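PDB 5U9C: dTDP-4-dehydrorhamnose reductase from Yersinia enterocolitica, which probably catalyses the NADPH-dependent reduction of dTDP-4-dehydro-beta-L-rhamnose to dTDP-L-rhamnose, a step of dTDP-L-rhamnose biosynthesis. Local coordinates for residues G98-Y103 and W205-R210; D70-E73 and R78-I81. All coordinates share one frame; numbering follows the deposited sequence.

Interaction 1: residues G98-Y103 and W205-R210; sequences GAWLLY and WAINKR
Trp100, at the start of a central strand of the parallel sheet, lays its indole against the last turn of helix 196-209, and Arg210 folds over it. With CG anti to the backbone N (chi1 174°), the indole reaches out from the strand toward the helix end. Arg210 CD sits over one face of the five-membered ring, 4.0 Å from its centroid and 15° off the normal, a CH-pi contact. The bend of the arginine chain at chi2 (-56°) brings this methylene onto the ring; farther along, Arg210 NH2 lies 4.0 Å from Trp100 CB. A weak bond of 3.1 Å from Arg210 NE to Ile207 O helps tie the chain back to its own helix. The six-membered ring continues the packing: Trp100 CZ3 meets Ile207 CG1 at 3.8 Å, the two side chains crossing at about a right angle, and Trp100 CH2 approaches Ala206 CB at 4.4 Å. Arg210, with positive phi, is the C-prime residue of a Schellman motif, and the next residue, His211, accepts the Trp100 NE1 hydrogen bond through its carbonyl. Trp100 also touches Val59 and Leu150, so the C-terminal end of helix 196-209 packs against the beginnings of the central strands of the Rossmann-type sheet.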
ATOM      1  N   GLY D  98     -11.916  20.963 -35.989  1.00 36.15           N
ATOM      2  CA  GLY D  98     -11.207  19.847 -36.646  1.00 37.29           C
ATOM      3  C   GLY D  98      -9.681  19.917 -36.659  1.00 35.86           C
ATOM      4  O   GLY D  98      -9.029  19.292 -37.500  1.00 37.29           O
ATOM      5  N   ALA D  99      -9.105  20.644 -35.709  1.00 33.07           N
ATOM      6  CA  ALA D  99      -7.668  20.793 -35.654  1.00 32.07           C
ATOM      7  C   ALA D  99      -6.995  19.614 -34.967  1.00 31.51           C
ATOM      8  O   ALA D  99      -7.529  19.048 -33.994  1.00 31.50           O
ATOM      9  CB  ALA D  99      -7.318  22.082 -34.913  1.00 31.56           C
ATOM     10  N   TRP D 100      -5.815  19.253 -35.468  1.00 30.57           N
ATOM     11  CA  TRP D 100      -4.964  18.240 -34.829  1.00 30.37           C
ATOM     12  C   TRP D 100      -4.344  18.946 -33.622  1.00 28.89           C
ATOM     13  O   TRP D 100      -3.797  20.038 -33.762  1.00 28.90           O
ATOM     14  CB  TRP D 100      -3.906  17.767 -35.811  1.00 31.56           C
ATOM     15  CG  TRP D 100      -2.848  16.817 -35.305  1.00 31.36           C
ATOM     16  CD1 TRP D 100      -2.897  15.442 -35.308  1.00 32.36           C
ATOM     17  CD2 TRP D 100      -1.541  17.167 -34.848  1.00 30.77           C
ATOM     18  NE1 TRP D 100      -1.708  14.930 -34.841  1.00 32.51           N
ATOM     19  CE2 TRP D 100      -0.857  15.965 -34.563  1.00 31.71           C
ATOM     20  CE3 TRP D 100      -0.883  18.386 -34.627  1.00 31.44           C
ATOM     21  CZ2 TRP D 100       0.449  15.947 -34.077  1.00 31.66           C
ATOM     22  CZ3 TRP D 100       0.409  18.366 -34.148  1.00 30.89           C
ATOM     23  CH2 TRP D 100       1.064  17.149 -33.878  1.00 31.31           C
ATOM     24  N   LEU D 101      -4.461  18.337 -32.441  1.00 28.17           N
ATOM     25  CA  LEU D 101      -4.008  18.933 -31.194  1.00 27.07           C
ATOM     26  C   LEU D 101      -2.862  18.197 -30.542  1.00 27.69           C
ATOM     27  O   LEU D 101      -2.954  16.997 -30.263  1.00 28.36           O
ATOM     28  CB  LEU D 101      -5.178  18.978 -30.209  1.00 26.91           C
ATOM     29  CG  LEU D 101      -4.920  19.429 -28.768  1.00 25.64           C
ATOM     30  CD1 LEU D 101      -4.369  20.841 -28.703  1.00 26.43           C
ATOM     31  CD2 LEU D 101      -6.212  19.366 -27.984  1.00 26.46           C
ATOM     32  N   LEU D 102      -1.801  18.931 -30.245  1.00 27.02           N
ATOM     33  CA  LEU D 102      -0.645  18.382 -29.567  1.00 28.79           C
ATOM     34  C   LEU D 102      -0.660  18.938 -28.164  1.00 26.96           C
ATOM     35  O   LEU D 102      -0.729  20.148 -27.981  1.00 26.74           O
ATOM     36  CB  LEU D 102       0.655  18.737 -30.299  1.00 31.18           C
ATOM     37  CG  LEU D 102       2.006  18.420 -29.627  1.00 35.58           C
ATOM     38  CD1 LEU D 102       2.084  17.047 -29.042  1.00 40.30           C
ATOM     39  CD2 LEU D 102       3.153  18.603 -30.610  1.00 40.22           C
ATOM     40  N   TYR D 103      -0.645  18.052 -27.183  1.00 25.94           N
ATOM     41  CA  TYR D 103      -0.638  18.432 -25.767  1.00 26.77           C
ATOM     42  C   TYR D 103       0.657  17.948 -25.136  1.00 26.50           C
ATOM     43  O   TYR D 103       0.975  16.765 -25.191  1.00 26.31           O
ATOM     44  CB  TYR D 103      -1.850  17.824 -25.024  1.00 26.26           C
ATOM     45  CG  TYR D 103      -1.919  18.102 -23.528  1.00 26.67           C
ATOM     46  CD1 TYR D 103      -1.884  19.406 -23.040  1.00 28.45           C
ATOM     47  CD2 TYR D 103      -2.122  17.073 -22.603  1.00 27.22           C
ATOM     48  CE1 TYR D 103      -1.980  19.678 -21.681  1.00 27.80           C
ATOM     49  CE2 TYR D 103      -2.227  17.339 -21.237  1.00 27.08           C
ATOM     50  CZ  TYR D 103      -2.164  18.645 -20.791  1.00 27.56           C
ATOM     51  OH  TYR D 103      -2.283  18.940 -19.463  1.00 29.69           O
ATOM     52  N   TRP D 205       8.549  17.021 -37.004  1.00 30.95           N
ATOM     53  CA  TRP D 205       8.301  15.776 -37.720  1.00 31.90           C
ATOM     54  C   TRP D 205       6.861  15.312 -37.483  1.00 31.33           C
ATOM     55  O   TRP D 205       6.179  14.904 -38.423  1.00 31.87           O
ATOM     56  CB  TRP D 205       9.309  14.690 -37.283  1.00 31.97           C
ATOM     57  CG  TRP D 205       9.053  13.317 -37.853  1.00 32.92           C
ATOM     58  CD1 TRP D 205       9.597  12.784 -38.979  1.00 34.15           C
ATOM     59  CD2 TRP D 205       8.176  12.309 -37.317  1.00 34.21           C
ATOM     60  NE1 TRP D 205       9.119  11.506 -39.184  1.00 34.62           N
ATOM     61  CE2 TRP D 205       8.238  11.196 -38.187  1.00 34.66           C
ATOM     62  CE3 TRP D 205       7.337  12.247 -36.203  1.00 33.79           C
ATOM     63  CZ2 TRP D 205       7.505  10.028 -37.964  1.00 36.19           C
ATOM     64  CZ3 TRP D 205       6.607  11.080 -35.977  1.00 35.80           C
ATOM     65  CH2 TRP D 205       6.696   9.989 -36.856  1.00 35.42           C
ATOM     66  N   ALA D 206       6.400  15.428 -36.239  1.00 30.85           N
ATOM     67  CA  ALA D 206       5.059  14.967 -35.846  1.00 31.47           C
ATOM     68  C   ALA D 206       3.949  15.757 -36.510  1.00 31.62           C
ATOM     69  O   ALA D 206       2.933  15.196 -36.908  1.00 29.80           O
ATOM     70  CB  ALA D 206       4.902  15.018 -34.336  1.00 31.69           C
ATOM     71  N   ILE D 207       4.148  17.063 -36.607  1.00 31.94           N
ATOM     72  CA  ILE D 207       3.194  17.929 -37.271  1.00 32.78           C
ATOM     73  C   ILE D 207       3.063  17.532 -38.743  1.00 34.41           C
ATOM     74  O   ILE D 207       1.960  17.474 -39.261  1.00 34.96           O
ATOM     75  CB  ILE D 207       3.618  19.404 -37.171  1.00 32.48           C
ATOM     76  CG1 ILE D 207       3.564  19.881 -35.721  1.00 30.90           C
ATOM     77  CG2 ILE D 207       2.703  20.291 -38.030  1.00 33.60           C
ATOM     78  CD1 ILE D 207       4.305  21.186 -35.488  1.00 31.17           C
ATOM     79  N   ASN D 208       4.190  17.246 -39.399  1.00 36.19           N
ATOM     80  CA  ASN D 208       4.201  16.873 -40.817  1.00 37.79           C
ATOM     81  C   ASN D 208       3.485  15.541 -41.079  1.00 38.33           C
ATOM     82  O   ASN D 208       2.827  15.388 -42.102  1.00 37.71           O
ATOM     83  CB  ASN D 208       5.650  16.799 -41.349  1.00 38.94           C
ATOM     84  CG  ASN D 208       5.725  16.479 -42.842  1.00 41.02           C
ATOM     85  OD1 ASN D 208       6.386  15.524 -43.248  1.00 44.56           O
ATOM     86  ND2 ASN D 208       5.028  17.242 -43.649  1.00 40.18           N
ATOM     87  N   LYS D 209       3.652  14.578 -40.176  1.00 38.32           N
ATOM     88  CA  LYS D 209       3.025  13.259 -40.306  1.00 41.24           C
ATOM     89  C   LYS D 209       1.648  13.184 -39.688  1.00 37.28           C
ATOM     90  O   LYS D 209       0.930  12.228 -39.935  1.00 35.81           O
ATOM     91  CB  LYS D 209       3.867  12.181 -39.582  1.00 45.35           C
ATOM     92  CG  LYS D 209       5.270  11.989 -40.124  1.00 53.78           C
ATOM     93  CD  LYS D 209       5.329  11.574 -41.599  1.00 58.96           C
ATOM     94  CE  LYS D 209       4.867  10.139 -41.826  1.00 65.44           C
ATOM     95  NZ  LYS D 209       5.806   9.139 -41.235  1.00 70.12           N
ATOM     96  N   ARG D 210       1.293  14.185 -38.887  1.00 36.18           N
ATOM     97  CA  ARG D 210       0.059  14.160 -38.102  1.00 35.31           C
ATOM     98  C   ARG D 210       0.012  12.869 -37.268  1.00 33.60           C
ATOM     99  O   ARG D 210      -0.997  12.180 -37.227  1.00 33.84           O
ATOM    100  CB  ARG D 210      -1.200  14.338 -38.969  1.00 36.03           C
ATOM    101  CG  ARG D 210      -1.236  15.662 -39.725  1.00 37.46           C
ATOM    102  CD  ARG D 210      -1.110  16.882 -38.799  1.00 37.36           C
ATOM    103  NE  ARG D 210      -1.066  18.124 -39.565  1.00 38.50           N
ATOM    104  CZ  ARG D 210      -2.135  18.790 -39.998  1.00 39.74           C
ATOM    105  NH1 ARG D 210      -1.976  19.901 -40.703  1.00 39.07           N
ATOM    106  NH2 ARG D 210      -3.364  18.352 -39.737  1.00 41.48           N
TER

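Interaction 2: residues D70-E73 and R78-I81; sequences DLCE and RAGI
A small side-chain contact, without hydrogen bonds across it, joins two consecutive helices, 69-74 and 76-97, where the chain turns from the short one into the long one. Its buried half is Cys72 against Ala79, the closest backbone pair, with CA atoms 5.0 Å apart. Ala79 points its methyl at the cysteine and meets both side-chain atoms, with Ala79 CB 3.6 Å from Cys72 SG and 3.7 Å from Cys72 CB. Such short side chains let the two backbones come this near. Farther out, the branch CD2 of Leu71 lies against the outer part of the Arg78 chain, 3.8 Å from Arg78 CD and 3.6 Å from Arg78 NE. Arg78 runs extended from CG to NE, its CG anti to the backbone N (chi1 -177°), which lays CD and NE alongside the leucine methyl; outside the contact, NE also forms a salt bridge with Glu66. Asp70, on the same short helix as Leu71, pairs with Arg256, seen to bind (R)-malate in a crystal structure of this protein, though none is bound to this chain. On the buried side, helix 129-144 lies against the pair, Tyr130 touching Cys72 and Ser133 touching Ala79, while Leu121 of a second subunit also packs on Ala79.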
ATOM      1  N   ASP D  70       5.415  22.963  -6.840  1.00 27.45           N
ATOM      2  CA  ASP D  70       5.170  23.320  -5.454  1.00 28.47           C
ATOM      3  C   ASP D  70       4.042  24.325  -5.289  1.00 27.99           C
ATOM      4  O   ASP D  70       3.228  24.219  -4.341  1.00 25.94           O
ATOM      5  CB  ASP D  70       6.469  23.787  -4.840  1.00 32.36           C
ATOM      6  CG  ASP D  70       7.502  22.671  -4.829  1.00 35.43           C
ATOM      7  OD1 ASP D  70       7.179  21.607  -4.243  1.00 35.01           O
ATOM      8  OD2 ASP D  70       8.603  22.850  -5.416  1.00 36.46           O
ATOM      9  N   LEU D  71       3.969  25.279  -6.212  1.00 26.71           N
ATOM     10  CA  LEU D  71       2.874  26.250  -6.207  1.00 27.37           C
ATOM     11  C   LEU D  71       1.558  25.479  -6.435  1.00 26.04           C
ATOM     12  O   LEU D  71       0.556  25.752  -5.773  1.00 25.87           O
ATOM     13  CB  LEU D  71       3.077  27.318  -7.282  1.00 28.85           C
ATOM     14  CG  LEU D  71       1.942  28.332  -7.490  1.00 29.93           C
ATOM     15  CD1 LEU D  71       1.698  29.105  -6.203  1.00 31.85           C
ATOM     16  CD2 LEU D  71       2.283  29.272  -8.642  1.00 30.28           C
ATOM     17  N   CYS D  72       1.585  24.495  -7.341  1.00 25.89           N
ATOM     18  CA  CYS D  72       0.394  23.669  -7.619  1.00 25.18           C
ATOM     19  C   CYS D  72      -0.085  22.927  -6.383  1.00 25.10           C
ATOM     20  O   CYS D  72      -1.294  22.753  -6.211  1.00 24.21           O
ATOM     21  CB  CYS D  72       0.647  22.661  -8.732  1.00 25.27           C
ATOM     22  SG  CYS D  72       0.767  23.344 -10.403  1.00 26.30           S
ATOM     23  N   GLU D  73       0.855  22.479  -5.533  1.00 24.95           N
ATOM     24  CA  GLU D  73       0.490  21.802  -4.287  1.00 25.22           C
ATOM     25  C   GLU D  73      -0.143  22.772  -3.267  1.00 25.29           C
ATOM     26  O   GLU D  73      -1.149  22.438  -2.640  1.00 25.24           O
ATOM     27  CB  GLU D  73       1.687  21.110  -3.653  1.00 25.67           C
ATOM     28  CG  GLU D  73       1.308  20.019  -2.680  1.00 25.23           C
ATOM     29  CD  GLU D  73       0.739  18.775  -3.366  1.00 25.40           C
ATOM     30  OE1 GLU D  73       0.720  18.699  -4.613  1.00 24.76           O
ATOM     31  OE2 GLU D  73       0.304  17.869  -2.648  1.00 24.90           O
ATOM     32  N   ARG D  78      -5.219  26.831  -8.739  1.00 27.68           N
ATOM     33  CA  ARG D  78      -4.460  27.370  -9.856  1.00 28.53           C
ATOM     34  C   ARG D  78      -4.058  26.251 -10.812  1.00 26.78           C
ATOM     35  O   ARG D  78      -4.175  26.398 -12.030  1.00 26.27           O
ATOM     36  CB  ARG D  78      -3.247  28.122  -9.359  1.00 30.91           C
ATOM     37  CG  ARG D  78      -2.436  28.770 -10.460  1.00 32.92           C
ATOM     38  CD  ARG D  78      -1.288  29.544  -9.837  1.00 35.46           C
ATOM     39  NE  ARG D  78      -0.442  30.175 -10.848  1.00 37.10           N
ATOM     40  CZ  ARG D  78      -0.485  31.451 -11.202  1.00 40.22           C
ATOM     41  NH1 ARG D  78      -1.339  32.300 -10.629  1.00 40.62           N
ATOM     42  NH2 ARG D  78       0.361  31.889 -12.133  1.00 41.05           N
ATOM     43  N   ALA D  79      -3.593  25.139 -10.259  1.00 25.76           N
ATOM     44  CA  ALA D  79      -3.242  23.964 -11.061  1.00 25.28           C
ATOM     45  C   ALA D  79      -4.437  23.484 -11.903  1.00 26.02           C
ATOM     46  O   ALA D  79      -4.305  23.152 -13.097  1.00 24.89           O
ATOM     47  CB  ALA D  79      -2.773  22.834 -10.147  1.00 25.96           C
ATOM     48  N   GLY D  80      -5.606  23.428 -11.268  1.00 25.66           N
ATOM     49  CA  GLY D  80      -6.817  22.978 -11.928  1.00 25.34           C
ATOM     50  C   GLY D  80      -7.256  23.900 -13.050  1.00 25.99           C
ATOM     51  O   GLY D  80      -7.491  23.467 -14.168  1.00 25.97           O
ATOM     52  N   ILE D  81      -7.355  25.184 -12.744  1.00 26.98           N
ATOM     53  CA  ILE D  81      -7.762  26.157 -13.741  1.00 27.79           C
ATOM     54  C   ILE D  81      -6.823  26.218 -14.938  1.00 28.36           C
ATOM     55  O   ILE D  81      -7.272  26.163 -16.089  1.00 27.02           O
ATOM     56  CB  ILE D  81      -7.856  27.552 -13.123  1.00 29.40           C
ATOM     57  CG1 ILE D  81      -8.971  27.567 -12.057  1.00 29.97           C
ATOM     58  CG2 ILE D  81      -8.128  28.594 -14.216  1.00 31.77           C
ATOM     59  CD1 ILE D  81      -8.997  28.794 -11.179  1.00 31.13           C
TER

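Overall arrangement
The two contacts follow one another along the chain and are connected by a single element: helix 76-97, whose first turns supply residues 78-81, is followed after a short turn by strand 100-106, which carries Trp100 of interaction 1. Their centres lie 28 Å apart and their nearest atoms about 8 Å, without touching. Interaction 2 is local, its segments separated by only four residues, whereas interaction 1 brings together parts of the chain about a hundred residues apart, fixing a late helix to the parallel sheet. Helix 129-144 touches strand 100-106 through Leu101 and Tyr103, on the other side from Trp100, and also packs on interaction 2. Interaction 2 takes part in a subunit interface; interaction 1 lies away from the annotated sites.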